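Local coordinates for 6-phosphogluconate dehydrogenase, NAD-binding (Geobacter metallireducens, PDB 3PEF), which binds NADP and, as a member of the beta-hydroxyacid dehydrogenases, reduces succinic semialdehyde, probably to gamma-hydroxybutyrate, at residues 95-98 and 99-103; 125-129 and 130-134; 146-149 and 150-153; 173-176 and 177-180; 235-238 and 239-243. The protein carries 2 engineered substitutions. All blocks are in the same frame, centred on the assembly; numbering follows the deposited sequence.

Overall arrangement
All five contacts are local, each made within one continuous run of chain, so they follow in series and none nests within or crosses another. In the nucleotide-binding domain, contact 1 caps the start of helix 99-111 beside the cofactor, contact 2 ends helix 125-130 and leads into strand 133-139, and contact 3 is a kinked turn of the next helix, 141-154. The chain then enters the all-helical part, where contact 4 lies on helix 166-194 and contact 5 on helix 234-251. These last two touch, their centres about 10 Å apart. Contact 5 also reaches back to contact 1, where Lys-239 meets Thr-96, and both bind NADP; this joins the two parts of the fold across the cofactor cleft.

Contact 1 (95-98 and 99-103); sequences STVD and PATSQ. With NAP (NADP nicotinamide-adenine-dinucleotide phosphate), chain I.
Asp-98 caps the N terminus of helix 99-111, and its carboxylate turns back on Thr-101. The OG1 hydroxyl of Thr-101 donates to Asp-98 OD1 at 2.6 Å, reaching it from the syn side but 30° out of the carboxylate plane. The second oxygen, Asp-98 OD2, takes a weak bond from Thr-101 N at 3.2 Å. Both bonds depend on the first torsion of Asp-98, which sets CG between backbone N and carbonyl carbon (chi1 58°) and folds the acid over the helix start. A water donates to Asp-98 OD2 at 2.9 Å and accepts from Ala-100 N at 2.7 Å, so a second amide of the first turn is also served. With an alanine here, Thr-101 OG1 would probably be left without its carboxylate partner and the capping bond to Thr-101 N would be lost. Behind the cap, Ser-102 N donates to Asp-98 O at 166°, the first regular helical bond; the hydroxyl of Ser-102 turns to Glu-118. Pro-68 of helix 68-76 packs on Asp-98 and Thr-101. Upstream, the loop that leaves strand 90-93 binds the cofactor, as Rossmann-type loops do: Thr-96 N donates to the ribose hydroxyl O3D of NADP at 3.1 Å.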
# COMPACT_ATOMS: atom_id res chain seq x y z
N SER A 95 16.99 15.24 19.49
CA SER A 95 16.59 13.92 19.00
C SER A 95 15.33 13.99 18.14
O SER A 95 14.43 14.79 18.40
CB SER A 95 16.31 12.98 20.17
OG SER A 95 17.36 13.05 21.13
N THR A 96 15.23 13.12 17.14
CA THR A 96 13.97 12.98 16.41
C THR A 96 13.03 12.08 17.17
O THR A 96 13.28 10.88 17.37
CB THR A 96 14.17 12.41 15.01
OG1 THR A 96 15.11 13.24 14.32
CG2 THR A 96 12.83 12.40 14.25
N VAL A 97 11.92 12.68 17.59
CA VAL A 97 11.02 12.07 18.55
C VAL A 97 9.62 12.58 18.22
O VAL A 97 9.48 13.53 17.45
CB VAL A 97 11.47 12.53 19.94
CG1 VAL A 97 10.32 12.71 20.86
CG2 VAL A 97 12.58 11.59 20.50
N ASP A 98 8.59 11.94 18.76
CA ASP A 98 7.23 12.39 18.48
C ASP A 98 6.90 13.58 19.37
O ASP A 98 7.49 13.74 20.44
CB ASP A 98 6.22 11.27 18.71
CG ASP A 98 6.27 10.72 20.13
OD1 ASP A 98 7.31 10.14 20.51
OD2 ASP A 98 5.28 10.87 20.86
N PRO A 99 5.94 14.41 18.94
CA PRO A 99 5.55 15.59 19.71
C PRO A 99 5.22 15.27 21.16
O PRO A 99 5.61 16.02 22.05
CB PRO A 99 4.26 16.07 19.01
CG PRO A 99 4.34 15.51 17.65
CD PRO A 99 5.12 14.23 17.73
N ALA A 100 4.50 14.18 21.42
CA ALA A 100 4.08 13.96 22.80
C ALA A 100 5.27 13.62 23.69
O ALA A 100 5.31 13.97 24.88
CB ALA A 100 3.02 12.89 22.87
N THR A 101 6.28 12.95 23.13
CA THR A 101 7.48 12.68 23.90
C THR A 101 8.21 13.97 24.29
O THR A 101 8.53 14.17 25.45
CB THR A 101 8.44 11.77 23.14
OG1 THR A 101 7.84 10.49 23.00
CG2 THR A 101 9.76 11.65 23.88
N SER A 102 8.46 14.84 23.32
CA SER A 102 9.20 16.05 23.63
C SER A 102 8.41 16.95 24.60
O SER A 102 8.99 17.58 25.49
CB SER A 102 9.59 16.81 22.37
OG SER A 102 8.44 17.31 21.72
N GLN A 103 7.09 16.99 24.46
CA GLN A 103 6.28 17.79 25.38
C GLN A 103 6.35 17.25 26.82
O GLN A 103 6.46 18.01 27.78
CB GLN A 103 4.82 17.86 24.89
CG GLN A 103 4.65 18.66 23.60
CD GLN A 103 3.26 18.48 22.99
OE1 GLN A 103 2.58 17.49 23.23
NE2 GLN A 103 2.84 19.46 22.20
PA NAP I . 23.26 6.82 16.11
O1A NAP I . 22.74 5.43 16.08
O2A NAP I . 24.61 7.00 15.56
O5B NAP I . 23.23 7.38 17.61
C5B NAP I . 22.18 7.04 18.48
C4B NAP I . 22.55 7.61 19.84
O4B NAP I . 21.50 7.32 20.74
C3B NAP I . 23.80 6.93 20.40
O3B NAP I . 24.48 7.93 21.12
C2B NAP I . 23.22 5.92 21.37
O2B NAP I . 24.07 5.56 22.43
C1B NAP I . 22.04 6.71 21.89
N9A NAP I . 21.07 5.83 22.57
C8A NAP I . 20.26 4.90 21.97
N7A NAP I . 19.53 4.30 22.94
C5A NAP I . 19.88 4.82 24.13
C6A NAP I . 19.43 4.57 25.41
N6A NAP I . 18.49 3.65 25.62
N1A NAP I . 19.97 5.27 26.46
C2A NAP I . 20.94 6.22 26.23
N3A NAP I . 21.38 6.47 24.95
C4A NAP I . 20.85 5.79 23.91
O3 NAP I . 22.22 7.70 15.29
PN NAP I . 22.26 9.23 14.89
O1N NAP I . 22.09 9.36 13.44
O2N NAP I . 23.38 9.93 15.55
O5D NAP I . 20.86 9.57 15.62
C5D NAP I . 20.68 10.56 16.60
C4D NAP I . 19.34 11.23 16.30
O4D NAP I . 19.43 12.10 15.20
C3D NAP I . 18.28 10.23 15.90
O3D NAP I . 17.09 10.70 16.49
C2D NAP I . 18.22 10.32 14.38
O2D NAP I . 16.95 9.98 13.91
C1D NAP I . 18.47 11.80 14.21
N1N NAP I . 19.00 12.27 12.91
C2N NAP I . 19.91 11.53 12.21
C3N NAP I . 20.44 12.01 11.02
C7N NAP I . 21.48 11.21 10.28
O7N NAP I . 21.63 11.48 8.93
N7N NAP I . 22.23 10.26 10.87
C4N NAP I . 20.06 13.26 10.52
C5N NAP I . 19.15 14.02 11.26
C6N NAP I . 18.64 13.53 12.46
P2B NAP I . 25.22 4.41 22.24
O1X NAP I . 25.54 3.93 23.65
O2X NAP I . 24.66 3.31 21.40
O3X NAP I . 26.42 5.00 21.56
O HOH W 1 3.05 12.40 19.91

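Contact 2 (125-129 and 130-134); sequences KKPAE and DGTLI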
# COMPACT_ATOMS: atom_id res chain seq x y z
N LYS A 125 25.02 13.15 8.02
CA LYS A 125 26.36 13.08 8.60
C LYS A 125 27.26 14.21 8.09
O LYS A 125 27.91 14.89 8.89
CB LYS A 125 27.00 11.72 8.32
CG LYS A 125 28.38 11.56 8.92
CD LYS A 125 28.87 10.09 8.78
CE LYS A 125 30.25 9.90 9.43
NZ LYS A 125 30.77 8.53 9.22
N LYS A 126 27.30 14.42 6.78
CA LYS A 126 28.18 15.43 6.20
C LYS A 126 27.80 16.82 6.67
O LYS A 126 28.65 17.57 7.13
CB LYS A 126 28.20 15.36 4.66
CG LYS A 126 29.27 16.25 4.02
CD LYS A 126 28.98 16.51 2.57
CE LYS A 126 30.19 17.08 1.85
NZ LYS A 126 30.86 18.18 2.60
N PRO A 127 26.51 17.18 6.55
CA PRO A 127 26.11 18.48 7.11
C PRO A 127 26.36 18.64 8.62
O PRO A 127 26.66 19.74 9.07
CB PRO A 127 24.61 18.55 6.80
CG PRO A 127 24.48 17.76 5.53
CD PRO A 127 25.47 16.61 5.68
N ALA A 128 26.23 17.56 9.39
CA ALA A 128 26.57 17.63 10.81
C ALA A 128 28.06 17.96 11.00
O ALA A 128 28.42 18.78 11.85
CB ALA A 128 26.23 16.33 11.51
N GLU A 129 28.91 17.34 10.19
CA GLU A 129 30.35 17.57 10.23
C GLU A 129 30.73 19.01 9.82
O GLU A 129 31.58 19.65 10.43
CB GLU A 129 31.08 16.57 9.33
CG GLU A 129 31.10 15.13 9.83
CD GLU A 129 31.53 14.12 8.75
OE1 GLU A 129 31.69 14.51 7.57
OE2 GLU A 129 31.71 12.93 9.08
N ASP A 130 30.07 19.51 8.78
CA ASP A 130 30.36 20.83 8.23
C ASP A 130 29.75 21.96 9.06
O ASP A 130 30.11 23.13 8.88
CB ASP A 130 29.83 20.92 6.78
CG ASP A 130 30.47 19.88 5.84
OD1 ASP A 130 31.52 19.28 6.19
OD2 ASP A 130 29.91 19.66 4.74
N GLY A 131 28.84 21.63 9.96
CA GLY A 131 28.14 22.67 10.72
C GLY A 131 27.04 23.31 9.90
O GLY A 131 26.71 24.48 10.05
N THR A 132 26.41 22.50 9.07
CA THR A 132 25.57 23.00 8.01
C THR A 132 24.10 22.50 8.18
O THR A 132 23.29 22.53 7.25
CB THR A 132 26.25 22.58 6.70
OG1 THR A 132 26.81 23.74 6.05
CG2 THR A 132 25.35 21.81 5.80
N LEU A 133 23.76 22.09 9.39
CA LEU A 133 22.43 21.55 9.70
C LEU A 133 21.35 22.64 9.66
O LEU A 133 21.63 23.81 9.88
CB LEU A 133 22.41 20.90 11.09
CG LEU A 133 23.41 19.74 11.34
CD1 LEU A 133 23.39 19.33 12.79
CD2 LEU A 133 23.13 18.53 10.43
N ILE A 134 20.12 22.22 9.40
CA ILE A 134 18.96 23.09 9.60
C ILE A 134 18.34 22.72 10.95
O ILE A 134 18.01 21.57 11.19
CB ILE A 134 17.94 22.88 8.48
CG1 ILE A 134 18.63 23.05 7.11
CG2 ILE A 134 16.77 23.85 8.63
CD1 ILE A 134 17.86 22.43 5.98
O HOH W 2 32.53 16.62 6.01
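Pro-127 and Thr-132 close a Schellman motif, the C-terminal cap of helix 125-130, where the chain turns into strand 133-139. The evidence is a pair of backbone bonds: Thr-132 N donates to Pro-127 O at 2.8 Å and 170°, and inside it Gly-131 N makes a weak bond to Ala-128 O at 3.4 Å. Gly-131 has the positive phi (79°) of the motif, with angles at which a CB would press on the preceding carbonyl oxygen. The apolar pair expected across such a cap is present, Thr-132 CG2 lying close against Pro-127 CB at 3.5 Å. On the solvent side, Lys-126 and Asp-130 form a salt bridge one turn apart. The lysine chain runs extended and then bends at its last torsion (chi4 -47°), which brings NZ to the syn lone pair of Asp-130 OD2 at 2.8 Å. The other oxygen, Asp-130 OD1, shares a water with Glu-129 OE1, which probably eases the nearness of two like charges. Inward, Leu-133 CD2 rests on Ala-128 CB at 4.0 Å. Leu-133 also packs on Met-12 and Met-16 of helix 11-22 and on Val-121 of strand 115-122, the antiparallel neighbour of strand 133-139.

Contact 3 (146-149 and 150-153); sequences EAMP and GFEK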
# COMPACT_ATOMS: atom_id res chain seq x y z
N GLU A 146 19.56 31.85 24.22
CA GLU A 146 20.76 31.47 24.95
C GLU A 146 21.58 30.39 24.24
O GLU A 146 22.80 30.40 24.29
CB GLU A 146 20.42 31.04 26.38
CG GLU A 146 21.64 30.80 27.24
CD GLU A 146 21.29 30.61 28.70
OE1 GLU A 146 22.15 30.09 29.45
OE2 GLU A 146 20.17 30.98 29.10
N ALA A 147 20.90 29.46 23.56
CA ALA A 147 21.61 28.37 22.89
C ALA A 147 22.13 28.79 21.52
O ALA A 147 22.95 28.10 20.92
CB ALA A 147 20.71 27.14 22.78
N MET A 148 21.65 29.92 21.02
CA MET A 148 21.98 30.35 19.66
C MET A 148 23.47 30.30 19.31
O MET A 148 23.82 29.90 18.21
CB MET A 148 21.43 31.76 19.39
CG MET A 148 21.47 32.16 17.92
SD MET A 148 20.55 31.00 16.86
CE MET A 148 18.87 31.40 17.31
N PRO A 149 24.36 30.70 20.23
CA PRO A 149 25.78 30.69 19.86
C PRO A 149 26.26 29.29 19.55
O PRO A 149 27.17 29.10 18.74
CB PRO A 149 26.48 31.23 21.11
CG PRO A 149 25.45 32.03 21.80
CD PRO A 149 24.14 31.32 21.55
N GLY A 150 25.65 28.31 20.21
CA GLY A 150 25.93 26.91 19.95
C GLY A 150 25.28 26.46 18.65
O GLY A 150 25.93 25.84 17.81
N PHE A 151 23.99 26.75 18.50
CA PHE A 151 23.28 26.40 17.27
C PHE A 151 24.06 26.91 16.06
O PHE A 151 24.09 26.27 15.02
CB PHE A 151 21.87 27.01 17.22
CG PHE A 151 20.85 26.33 18.11
CD1 PHE A 151 19.82 27.07 18.68
CD2 PHE A 151 20.91 24.97 18.37
CE1 PHE A 151 18.87 26.48 19.49
CE2 PHE A 151 19.95 24.36 19.19
CZ PHE A 151 18.92 25.13 19.74
N GLU A 152 24.69 28.07 16.21
CA GLU A 152 25.36 28.70 15.07
C GLU A 152 26.65 28.00 14.67
O GLU A 152 27.12 28.15 13.54
CB GLU A 152 25.62 30.18 15.34
CG GLU A 152 24.37 31.02 15.12
CD GLU A 152 24.61 32.49 15.32
OE1 GLU A 152 25.62 32.85 15.98
OE2 GLU A 152 23.79 33.30 14.82
N LYS A 153 27.21 27.21 15.57
CA LYS A 153 28.39 26.44 15.23
C LYS A 153 27.97 25.07 14.68
O LYS A 153 28.79 24.35 14.12
CB LYS A 153 29.32 26.28 16.43
CG LYS A 153 29.89 27.61 16.93
CD LYS A 153 30.68 28.30 15.82
CE LYS A 153 30.20 29.73 15.56
NZ LYS A 153 30.17 30.05 14.10
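Ala-147 O is gripped by two amides of the following turn. Phe-151 N meets it at 3.0 Å with a nearly straight N-H, whereas Gly-150 N, at 2.8 Å, comes in at 128° and counts as weak. One residue on, Met-148 O accepts from Glu-152 N at 2.8 Å. Helix 141-154 is kinked here: Pro-149 has no N-H to give, and Gly-150 N and Lys-153 N lack bonds to the turn before, each binding instead three residues back. The crowding shows at Gly-150, where a CB would stand only 3.2 Å from Ala-147 O.

The side chains pack along two lines. On the buried side, Ala-147 CB lies over one face of the Phe-151 ring, 4.2 Å from its centroid and 25° off the normal, a CH-pi contact displaced toward the CE1 rim. Phe-151 CG stands anti to its carbonyl carbon (chi1 -75°), which leans the ring back along the helix over the alanine. Were the ring cut back to an alanine, the Ala-147 methyl would probably lose the face it rests on and a gap would open toward Leu-117 and Ile-158. On the outer line, the bent Met-148 chain places SD 4.2 Å from Phe-151 CB, while its CG passes obliquely by the Glu-152 carboxylate.

Phe-151 reaches Leu-117 and Ala-119 of strand 115-122 and Ile-158 of strand 157-160, and Ala-147 meets Val-60 and Phe-62 of strand 60-63. This is the packing of a crossover helix on its sheet, in the beta-alpha-beta unit formed by strand 133-139, helix 141-154 and strand 157-160.

Contact 4 (173-176 and 177-180); sequences VVNM and VMGG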
# COMPACT_ATOMS: atom_id res chain seq x y z
N VAL A 173 7.18 15.41 9.49
CA VAL A 173 6.58 15.63 8.17
C VAL A 173 7.63 15.59 7.09
O VAL A 173 7.49 14.89 6.08
CB VAL A 173 5.88 17.00 8.12
CG1 VAL A 173 5.72 17.44 6.69
CG2 VAL A 173 4.54 16.93 8.84
N VAL A 174 8.69 16.35 7.30
CA VAL A 174 9.75 16.46 6.32
C VAL A 174 10.48 15.13 6.09
O VAL A 174 10.80 14.77 4.94
CB VAL A 174 10.73 17.58 6.73
CG1 VAL A 174 12.02 17.48 5.98
CG2 VAL A 174 10.05 18.96 6.53
N ASN A 175 10.73 14.39 7.16
CA ASN A 175 11.38 13.08 6.99
C ASN A 175 10.50 12.04 6.34
O ASN A 175 10.98 11.11 5.69
CB ASN A 175 11.92 12.55 8.31
CG ASN A 175 13.38 12.83 8.45
OD1 ASN A 175 13.85 13.89 8.05
ND2 ASN A 175 14.13 11.86 8.97
N MET A 176 9.19 12.18 6.54
CA MET A 176 8.25 11.27 5.93
C MET A 176 8.32 11.36 4.41
O MET A 176 8.36 10.34 3.72
CB MET A 176 6.83 11.57 6.38
CG MET A 176 5.85 10.50 5.92
SD MET A 176 4.14 10.98 6.30
CE MET A 176 3.88 12.23 5.04
N VAL A 177 8.33 12.59 3.90
CA VAL A 177 8.47 12.84 2.47
C VAL A 177 9.80 12.29 1.94
O VAL A 177 9.85 11.66 0.89
CB VAL A 177 8.42 14.35 2.16
CG1 VAL A 177 8.74 14.61 0.71
CG2 VAL A 177 7.03 14.90 2.50
N MET A 178 10.87 12.52 2.68
CA MET A 178 12.18 12.02 2.31
C MET A 178 12.23 10.48 2.25
O MET A 178 12.87 9.91 1.37
CB MET A 178 13.24 12.54 3.27
CG MET A 178 14.68 12.19 2.84
SD MET A 178 15.91 12.57 4.10
CE MET A 178 15.44 11.41 5.39
N GLY A 179 11.56 9.83 3.19
CA GLY A 179 11.52 8.38 3.21
C GLY A 179 10.75 7.81 2.03
O GLY A 179 11.20 6.87 1.37
N GLY A 180 9.57 8.38 1.76
CA GLY A 180 8.79 7.96 0.60
C GLY A 180 9.55 8.21 -0.69
O GLY A 180 9.57 7.36 -1.59
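From Val-173 to Gly-180 the backbone is regular alpha helix, with four successive i to i+4 bonds: Val-177 N to Val-173 O, Met-178 N to Val-174 O, Gly-179 N to Asn-175 O (2.9 Å) and Gly-180 N to Met-176 O, the last nearly straight at 172°. The closest side-chain meeting is between Asn-175 and Met-178, which lie alongside each other and point the same way. Met-178 runs extended through SD and bends at its last torsion (chi3 66°), laying CE against the Asn-175 amide, 3.8 Å from ND2 and 4.0 Å from CG. The amide is held at both ends by polar partners: OD1 accepts from NZ of Lys-171, the predicted active-site lysine, while ND2 binds a glycerol and, weakly, Asp-240. Such a setting is consistent with Asn-175 positioning that lysine. On another side of the helix, Val-177 CG2 lies 3.6 Å from Val-173 O. Gly-179 presents bare backbone, its CA touching the sulfur of Met-237. This part of helix 166-194 thus lies between two neighbours: helix 234-251 of its own chain, where Met-176 meets Leu-241 and Ala-244, and the second subunit, whose Gly-188 packs on Val-173 and Met-176 and whose Met-211 packs on Val-174 and Met-178.

Contact 5 (235-238 and 239-243); sequences KHMQ and KDLRL. With NAP (NADP nicotinamide-adenine-dinucleotide phosphate), chain I; GOL (glycerol), chain K.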
# COMPACT_ATOMS: atom_id res chain seq x y z
N LYS A 235 17.66 1.94 10.25
CA LYS A 235 16.74 1.72 11.37
C LYS A 235 16.11 3.04 11.83
O LYS A 235 14.95 3.06 12.25
CB LYS A 235 17.44 1.02 12.53
CG LYS A 235 18.61 1.80 13.14
CD LYS A 235 19.41 0.93 14.14
CE LYS A 235 20.56 1.75 14.78
NZ LYS A 235 21.45 0.94 15.65
N HIS A 236 16.87 4.14 11.76
CA HIS A 236 16.35 5.44 12.17
C HIS A 236 15.35 6.02 11.17
O HIS A 236 14.38 6.68 11.57
CB HIS A 236 17.47 6.45 12.48
CG HIS A 236 18.39 6.01 13.58
ND1 HIS A 236 17.95 5.27 14.65
CD2 HIS A 236 19.71 6.20 13.76
CE1 HIS A 236 18.97 5.01 15.45
NE2 HIS A 236 20.05 5.58 14.94
N MET A 237 15.61 5.82 9.88
CA MET A 237 14.63 6.22 8.85
C MET A 237 13.31 5.53 9.14
O MET A 237 12.23 6.14 9.11
CB MET A 237 15.12 5.84 7.44
CG MET A 237 14.11 6.10 6.32
SD MET A 237 13.87 7.87 5.94
CE MET A 237 12.54 8.32 6.99
N GLN A 238 13.39 4.23 9.43
CA GLN A 238 12.17 3.45 9.65
C GLN A 238 11.44 3.93 10.91
O GLN A 238 10.22 3.97 10.93
CB GLN A 238 12.49 1.95 9.75
CG GLN A 238 11.27 1.03 9.65
CD GLN A 238 10.66 0.71 11.01
OE1 GLN A 238 11.34 0.19 11.89
NE2 GLN A 238 9.39 1.02 11.18
N LYS A 239 12.20 4.26 11.95
CA LYS A 239 11.63 4.78 13.18
C LYS A 239 10.89 6.10 12.90
O LYS A 239 9.82 6.35 13.44
CB LYS A 239 12.74 4.99 14.24
CG LYS A 239 12.30 5.77 15.49
CD LYS A 239 12.59 7.27 15.40
CE LYS A 239 14.08 7.54 15.30
NZ LYS A 239 14.44 8.98 15.28
N ASP A 240 11.47 6.94 12.04
CA ASP A 240 10.85 8.21 11.69
C ASP A 240 9.53 7.99 10.95
O ASP A 240 8.54 8.66 11.23
CB ASP A 240 11.78 9.09 10.85
CG ASP A 240 12.92 9.71 11.68
OD1 ASP A 240 12.98 9.54 12.92
OD2 ASP A 240 13.78 10.38 11.06
N LEU A 241 9.51 7.03 10.04
CA LEU A 241 8.29 6.69 9.31
C LEU A 241 7.23 6.14 10.28
O LEU A 241 6.06 6.48 10.22
CB LEU A 241 8.61 5.69 8.21
CG LEU A 241 8.76 6.12 6.75
CD1 LEU A 241 8.75 7.65 6.52
CD2 LEU A 241 9.96 5.47 6.09
N ARG A 242 7.67 5.27 11.19
CA ARG A 242 6.80 4.78 12.26
C ARG A 242 6.14 5.95 12.97
O ARG A 242 4.92 5.99 13.14
CB ARG A 242 7.65 4.00 13.26
CG ARG A 242 6.95 3.44 14.49
CD ARG A 242 7.88 2.34 15.06
NE ARG A 242 8.93 2.92 15.84
CZ ARG A 242 10.19 2.48 15.96
NH1 ARG A 242 11.00 3.18 16.72
NH2 ARG A 242 10.65 1.39 15.34
N LEU A 243 6.94 6.93 13.37
CA LEU A 243 6.42 8.05 14.13
C LEU A 243 5.50 8.97 13.33
O LEU A 243 4.56 9.55 13.89
CB LEU A 243 7.57 8.87 14.74
CG LEU A 243 8.44 8.12 15.76
CD1 LEU A 243 9.55 9.07 16.17
CD2 LEU A 243 7.62 7.65 16.98
PA NAP I . 23.26 6.82 16.11
O1A NAP I . 22.74 5.43 16.08
O2A NAP I . 24.61 7.00 15.56
O5B NAP I . 23.23 7.38 17.61
C5B NAP I . 22.18 7.04 18.48
C4B NAP I . 22.55 7.61 19.84
O4B NAP I . 21.50 7.32 20.74
C3B NAP I . 23.80 6.93 20.40
O3B NAP I . 24.48 7.93 21.12
C2B NAP I . 23.22 5.92 21.37
O2B NAP I . 24.07 5.56 22.43
C1B NAP I . 22.04 6.71 21.89
N9A NAP I . 21.07 5.83 22.57
C8A NAP I . 20.26 4.90 21.97
N7A NAP I . 19.53 4.30 22.94
C5A NAP I . 19.88 4.82 24.13
C6A NAP I . 19.43 4.57 25.41
N6A NAP I . 18.49 3.65 25.62
N1A NAP I . 19.97 5.27 26.46
C2A NAP I . 20.94 6.22 26.23
N3A NAP I . 21.38 6.47 24.95
C4A NAP I . 20.85 5.79 23.91
O3 NAP I . 22.22 7.70 15.29
PN NAP I . 22.26 9.23 14.89
O1N NAP I . 22.09 9.36 13.44
O2N NAP I . 23.38 9.93 15.55
O5D NAP I . 20.86 9.57 15.62
C5D NAP I . 20.68 10.56 16.60
C4D NAP I . 19.34 11.23 16.30
O4D NAP I . 19.43 12.10 15.20
C3D NAP I . 18.28 10.23 15.90
O3D NAP I . 17.09 10.70 16.49
C2D NAP I . 18.22 10.32 14.38
O2D NAP I . 16.95 9.98 13.91
C1D NAP I . 18.47 11.80 14.21
N1N NAP I . 19.00 12.27 12.91
C2N NAP I . 19.91 11.53 12.21
C3N NAP I . 20.44 12.01 11.02
C7N NAP I . 21.48 11.21 10.28
O7N NAP I . 21.63 11.48 8.93
N7N NAP I . 22.23 10.26 10.87
C4N NAP I . 20.06 13.26 10.52
C5N NAP I . 19.15 14.02 11.26
C6N NAP I . 18.64 13.53 12.46
P2B NAP I . 25.22 4.41 22.24
O1X NAP I . 25.54 3.93 23.65
O2X NAP I . 24.66 3.31 21.40
O3X NAP I . 26.42 5.00 21.56
C1 GOL K . 15.28 2.30 15.79
O1 GOL K . 15.68 3.67 15.87
C2 GOL K . 13.82 2.12 16.24
O2 GOL K . 13.54 2.80 17.45
C3 GOL K . 13.40 0.65 16.29
O3 GOL K . 13.79 -0.02 17.47
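Lys-239 N, Asp-240 N, Leu-241 N and Arg-242 N donate in turn to Lys-235 O, His-236 O, Met-237 O and Gln-238 O, four i to i+4 backbone bonds that make this a regular run of helix 234-251.

Bonds to the cofactor come from two residues. His-236 offers its ring edge: NE2 donates in the ring plane to O1A of the NADP pyrophosphate at 2.9 Å and 177°. The Lys-239 chain, bent at its second and third torsions, swings NZ to the ribose, 3.0 Å from hydroxyl O2D and in a weaker bond to O3D.

A glycerol, probably from the crystallisation liquor, shares a hydrogen bond with His-236 ND1 through its O1 and accepts from Arg-242 NH1 at O2, 2.7 Å away.

Charge pairing fixes the lysine ammonium. Lys-239 NZ makes a salt bridge to Asp-240 OD1 at 2.8 Å, and it also donates to Thr-96 O, which probably offsets the charge of this buried group. Lys-239 CA sits over the centre of the Arg-242 guanidinium face, 3.8 Å above the plane; NH2 forms a salt bridge with Asp-249 of the third subunit. Gln-238 lies across from it, amide and guanidinium planes 72° apart, and binds Arg-269 and the same Asp-249 of that subunit.

Apolar packing is left to Met-237, whose CE touches both Leu-241 methyls, CD1 and CD2, at 3.9 Å.

With His-236 on the pyrophosphate and Lys-239 on the ribose, this helix of the C-terminal domain contributes to the NADP site beside the Rossmann-type domain.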